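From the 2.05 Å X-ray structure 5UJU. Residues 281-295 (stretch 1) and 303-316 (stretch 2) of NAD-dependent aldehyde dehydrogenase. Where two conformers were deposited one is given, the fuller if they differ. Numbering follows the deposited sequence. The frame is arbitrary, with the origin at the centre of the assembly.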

# COMPACT_ATOMS: atom_id res chain seq x y z
N VAL A 281 -7.68 23.49 2.42
CA VAL A 281 -7.07 22.17 2.52
C VAL A 281 -7.60 21.25 1.43
O VAL A 281 -6.84 20.47 0.84
CB VAL A 281 -7.31 21.59 3.93
CG1 VAL A 281 -6.88 20.13 4.00
CG2 VAL A 281 -6.54 22.42 4.94
N GLN A 282 -8.90 21.31 1.14
CA GLN A 282 -9.45 20.53 0.04
C GLN A 282 -8.74 20.84 -1.27
O GLN A 282 -8.36 19.94 -2.03
CB GLN A 282 -10.94 20.79 -0.12
CG GLN A 282 -11.84 20.12 0.87
CD GLN A 282 -13.28 20.43 0.56
OE1 GLN A 282 -13.60 20.95 -0.52
NE2 GLN A 282 -14.16 20.11 1.49
N ASP A 283 -8.56 22.14 -1.57
CA ASP A 283 -7.89 22.53 -2.80
C ASP A 283 -6.47 22.01 -2.84
O ASP A 283 -6.02 21.50 -3.86
CB ASP A 283 -7.91 24.05 -2.96
CG ASP A 283 -9.29 24.60 -3.25
OD1 ASP A 283 -10.20 23.79 -3.53
OD2 ASP A 283 -9.45 25.84 -3.20
N LEU A 284 -5.76 22.14 -1.72
CA LEU A 284 -4.39 21.62 -1.63
C LEU A 284 -4.36 20.11 -1.79
O LEU A 284 -3.53 19.57 -2.54
CB LEU A 284 -3.77 22.05 -0.30
CG LEU A 284 -2.37 21.54 0.01
CD1 LEU A 284 -1.41 21.93 -1.13
CD2 LEU A 284 -1.90 22.11 1.32
N ALA A 285 -5.27 19.40 -1.11
CA ALA A 285 -5.25 17.94 -1.15
C ALA A 285 -5.51 17.39 -2.54
O ALA A 285 -5.09 16.27 -2.84
CB ALA A 285 -6.29 17.38 -0.18
N LEU A 286 -6.17 18.16 -3.42
CA LEU A 286 -6.47 17.72 -4.77
C LEU A 286 -5.40 18.13 -5.80
O LEU A 286 -5.53 17.78 -6.97
CB LEU A 286 -7.83 18.27 -5.21
CG LEU A 286 -9.06 17.83 -4.40
CD1 LEU A 286 -10.36 18.20 -5.09
CD2 LEU A 286 -9.02 16.34 -4.16
N ARG A 287 -4.35 18.85 -5.40
CA ARG A 287 -3.35 19.28 -6.40
C ARG A 287 -2.62 18.08 -6.98
O ARG A 287 -2.27 17.15 -6.25
CB ARG A 287 -2.33 20.25 -5.80
CG ARG A 287 -2.86 21.63 -5.51
CD ARG A 287 -3.01 22.40 -6.82
NE ARG A 287 -1.70 22.67 -7.44
CZ ARG A 287 -1.01 23.80 -7.27
NH1 ARG A 287 -1.49 24.76 -6.49
NH2 ARG A 287 0.17 23.97 -7.87
N PRO A 288 -2.37 18.06 -8.29
CA PRO A 288 -1.68 16.90 -8.88
C PRO A 288 -0.29 16.69 -8.32
O PRO A 288 0.20 15.56 -8.36
CB PRO A 288 -1.64 17.23 -10.38
CG PRO A 288 -2.04 18.66 -10.51
CD PRO A 288 -2.89 18.98 -9.31
N GLU A 289 0.34 17.74 -7.77
CA GLU A 289 1.68 17.59 -7.20
C GLU A 289 1.67 16.87 -5.86
O GLU A 289 2.71 16.34 -5.45
CB GLU A 289 2.33 18.97 -7.01
CG GLU A 289 2.54 19.80 -8.30
CD GLU A 289 1.36 20.73 -8.62
OE1 GLU A 289 0.24 20.54 -8.09
OE2 GLU A 289 1.57 21.68 -9.38
N ILE A 290 0.53 16.83 -5.18
CA ILE A 290 0.47 16.18 -3.87
C ILE A 290 0.25 14.69 -4.12
O ILE A 290 -0.81 14.28 -4.61
CB ILE A 290 -0.64 16.79 -3.01
CG1 ILE A 290 -0.36 18.28 -2.79
CG2 ILE A 290 -0.79 16.03 -1.67
CD1 ILE A 290 0.94 18.53 -2.02
N LYS A 291 1.26 13.88 -3.82
CA LYS A 291 1.23 12.45 -4.12
C LYS A 291 1.00 11.59 -2.90
O LYS A 291 0.65 10.41 -3.05
CB LYS A 291 2.55 12.01 -4.78
CG LYS A 291 2.85 12.72 -6.09
CD LYS A 291 1.79 12.39 -7.10
CE LYS A 291 2.22 12.84 -8.47
NZ LYS A 291 1.09 12.71 -9.42
N LEU A 292 1.22 12.13 -1.71
CA LEU A 292 1.03 11.41 -0.45
C LEU A 292 0.30 12.35 0.50
O LEU A 292 0.57 13.55 0.52
CB LEU A 292 2.37 10.97 0.15
CG LEU A 292 3.38 10.22 -0.73
CD1 LEU A 292 4.69 9.96 -0.04
CD2 LEU A 292 2.80 8.90 -1.16
N ILE A 293 -0.64 11.81 1.28
CA ILE A 293 -1.33 12.59 2.31
C ILE A 293 -1.40 11.75 3.58
O ILE A 293 -1.87 10.61 3.52
CB ILE A 293 -2.75 13.01 1.88
CG1 ILE A 293 -2.72 13.84 0.59
CG2 ILE A 293 -3.48 13.75 3.04
CD1 ILE A 293 -4.12 14.17 0.04
N ASP A 294 -0.95 12.31 4.70
CA ASP A 294 -1.11 11.69 6.02
C ASP A 294 -1.99 12.59 6.87
O ASP A 294 -1.65 13.76 7.11
CB ASP A 294 0.24 11.46 6.71
CG ASP A 294 1.03 10.31 6.08
OD1 ASP A 294 0.95 9.16 6.56
OD2 ASP A 294 1.71 10.54 5.06
N PHE A 295 -3.12 12.05 7.34
CA PHE A 295 -4.15 12.85 7.98
C PHE A 295 -4.56 12.24 9.32
O PHE A 295 -4.77 11.02 9.41
CB PHE A 295 -5.38 12.98 7.07
CG PHE A 295 -6.63 13.46 7.77
CD1 PHE A 295 -7.52 12.57 8.36
CD2 PHE A 295 -6.93 14.82 7.81
CE1 PHE A 295 -8.68 13.02 8.98
CE2 PHE A 295 -8.09 15.27 8.43
CZ PHE A 295 -8.97 14.37 9.01
N THR A 303 -12.37 10.49 5.48
CA THR A 303 -13.09 9.81 4.41
C THR A 303 -13.11 10.63 3.13
O THR A 303 -13.01 10.08 2.02
CB THR A 303 -14.52 9.52 4.88
OG1 THR A 303 -14.48 8.68 6.04
CG2 THR A 303 -15.31 8.86 3.82
N TRP A 304 -13.31 11.94 3.25
CA TRP A 304 -13.30 12.79 2.07
C TRP A 304 -11.98 12.65 1.32
O TRP A 304 -11.96 12.48 0.09
CB TRP A 304 -13.55 14.25 2.46
CG TRP A 304 -13.75 15.18 1.30
CD1 TRP A 304 -14.93 15.55 0.74
CD2 TRP A 304 -12.72 15.84 0.55
NE1 TRP A 304 -14.71 16.40 -0.31
CE2 TRP A 304 -13.36 16.60 -0.45
CE3 TRP A 304 -11.33 15.87 0.64
CZ2 TRP A 304 -12.65 17.37 -1.37
CZ3 TRP A 304 -10.62 16.64 -0.28
CH2 TRP A 304 -11.29 17.38 -1.27
N LEU A 305 -10.85 12.68 2.04
CA LEU A 305 -9.53 12.58 1.42
C LEU A 305 -9.34 11.24 0.72
O LEU A 305 -8.80 11.17 -0.39
CB LEU A 305 -8.44 12.79 2.46
CG LEU A 305 -8.35 14.18 3.07
CD1 LEU A 305 -7.55 14.13 4.33
CD2 LEU A 305 -7.67 15.12 2.08
N GLU A 306 -9.71 10.14 1.39
CA GLU A 306 -9.55 8.82 0.79
C GLU A 306 -10.31 8.72 -0.53
O GLU A 306 -9.83 8.10 -1.48
CB GLU A 306 -10.04 7.74 1.75
CG GLU A 306 -9.30 7.68 3.07
CD GLU A 306 -10.04 6.82 4.08
OE1 GLU A 306 -11.03 6.20 3.67
OE2 GLU A 306 -9.64 6.78 5.26
N ARG A 307 -11.48 9.33 -0.60
CA ARG A 307 -12.34 9.20 -1.77
C ARG A 307 -12.02 10.20 -2.86
O ARG A 307 -12.17 9.88 -4.05
CB ARG A 307 -13.80 9.33 -1.34
CG ARG A 307 -14.24 8.20 -0.44
CD ARG A 307 -15.60 8.46 0.18
NE ARG A 307 -16.00 7.37 1.05
CZ ARG A 307 -17.02 6.55 0.82
NH1 ARG A 307 -17.77 6.71 -0.27
NH2 ARG A 307 -17.30 5.58 1.68
N HIS A 308 -11.57 11.40 -2.51
CA HIS A 308 -11.49 12.47 -3.50
C HIS A 308 -10.09 12.82 -3.95
O HIS A 308 -9.92 13.25 -5.09
CB HIS A 308 -12.22 13.71 -2.97
CG HIS A 308 -13.68 13.48 -2.81
ND1 HIS A 308 -14.24 13.11 -1.60
CD2 HIS A 308 -14.68 13.45 -3.72
CE1 HIS A 308 -15.54 12.92 -1.77
NE2 HIS A 308 -15.83 13.11 -3.04
N ALA A 309 -9.07 12.64 -3.10
CA ALA A 309 -7.68 12.87 -3.50
C ALA A 309 -7.17 11.60 -4.19
O ALA A 309 -6.30 10.88 -3.70
CB ALA A 309 -6.83 13.24 -2.30
N HIS A 310 -7.77 11.32 -5.35
CA HIS A 310 -7.49 10.07 -6.04
C HIS A 310 -6.08 10.03 -6.61
O HIS A 310 -5.62 8.95 -6.99
CB HIS A 310 -8.53 9.83 -7.14
CG HIS A 310 -8.68 10.97 -8.10
ND1 HIS A 310 -7.70 11.31 -9.01
CD2 HIS A 310 -9.69 11.85 -8.30
CE1 HIS A 310 -8.09 12.35 -9.72
NE2 HIS A 310 -9.30 12.70 -9.31
N GLN A 311 -5.41 11.19 -6.71
CA GLN A 311 -4.06 11.24 -7.23
C GLN A 311 -3.01 10.93 -6.16
O GLN A 311 -1.83 10.81 -6.49
CB GLN A 311 -3.78 12.62 -7.85
CG GLN A 311 -3.25 13.66 -6.87
CD GLN A 311 -4.26 14.13 -5.84
OE1 GLN A 311 -5.46 13.87 -5.93
NE2 GLN A 311 -3.75 14.79 -4.80
N ALA A 312 -3.40 10.79 -4.90
CA ALA A 312 -2.46 10.60 -3.82
C ALA A 312 -2.71 9.26 -3.13
O ALA A 312 -3.80 8.70 -3.21
CB ALA A 312 -2.56 11.73 -2.79
N GLN A 313 -1.67 8.77 -2.46
CA GLN A 313 -1.81 7.73 -1.45
C GLN A 313 -2.19 8.39 -0.14
O GLN A 313 -1.46 9.25 0.35
CB GLN A 313 -0.51 6.98 -1.26
CG GLN A 313 -0.04 6.25 -2.44
CD GLN A 313 1.44 6.04 -2.34
OE1 GLN A 313 1.98 5.87 -1.24
NE2 GLN A 313 2.11 6.12 -3.45
N VAL A 314 -3.33 8.00 0.43
CA VAL A 314 -3.91 8.67 1.59
C VAL A 314 -3.86 7.73 2.79
O VAL A 314 -4.36 6.59 2.72
CB VAL A 314 -5.35 9.12 1.30
CG1 VAL A 314 -5.91 9.89 2.49
CG2 VAL A 314 -5.37 9.99 0.07
N TYR A 315 -3.25 8.20 3.88
CA TYR A 315 -3.17 7.47 5.14
C TYR A 315 -3.93 8.27 6.19
O TYR A 315 -3.66 9.45 6.38
CB TYR A 315 -1.72 7.29 5.57
CG TYR A 315 -0.86 6.71 4.47
CD1 TYR A 315 -0.71 5.33 4.35
CD2 TYR A 315 -0.21 7.53 3.56
CE1 TYR A 315 0.07 4.78 3.35
CE2 TYR A 315 0.56 7.00 2.54
CZ TYR A 315 0.70 5.62 2.44
OH TYR A 315 1.47 5.05 1.46
N THR A 316 -4.90 7.63 6.85
CA THR A 316 -5.81 8.37 7.71
C THR A 316 -5.88 7.73 9.09
O THR A 316 -5.78 6.50 9.22
CB THR A 316 -7.24 8.43 7.13
OG1 THR A 316 -7.74 7.10 6.92
CG2 THR A 316 -7.28 9.22 5.82
O HOH W 1 -6.79 15.49 -7.77
O HOH W 2 -0.72 10.69 -8.75

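The two stretches form a pair of helix-turn-strand units joined by a parallel β-ladder, a small apolar core between helix and sheet, and a backbone clamp from Gln 311. Strands 290-295 and 313-316 run 6° apart, and their hydrogen bonds alternate as parallel pairing requires: Gln 313 N to Lys 291 O (2.9 Å), Ile 293 N to Gln 313 O (2.8 Å), Tyr 315 N to Ile 293 O (2.8 Å) and Phe 295 N to Tyr 315 O (2.8 Å). Ile 293 and Phe 295 project from the same face of the sheet, where Ile 293 CD1 meets Ala 309 CB at 3.7 Å and Phe 295 CD2 meets Leu 305 CD1 at 3.6 Å. Leu 305 also reaches the other helix, its CD2 lying 3.5 Å from Ala 285 CB. Farther out, Gln 282 lays its aliphatic CG over one face of the Trp 304 indole, 3.7 Å from the centroid of the six-membered ring, a CH-π contact, while Leu 286 CD2 approaches Trp 304 CH2 at 3.8 Å. Where each stretch turns into its strand, Gln 311 NE2 donates to Ala 285 O (2.8 Å) and Ile 290 O (3.0 Å), so one amide group holds both Ala 285 of the helix and Ile 290 at the start of the strand. Its OE1 accepts from a water that also donates to Leu 286 O, extending the clamp through solvent.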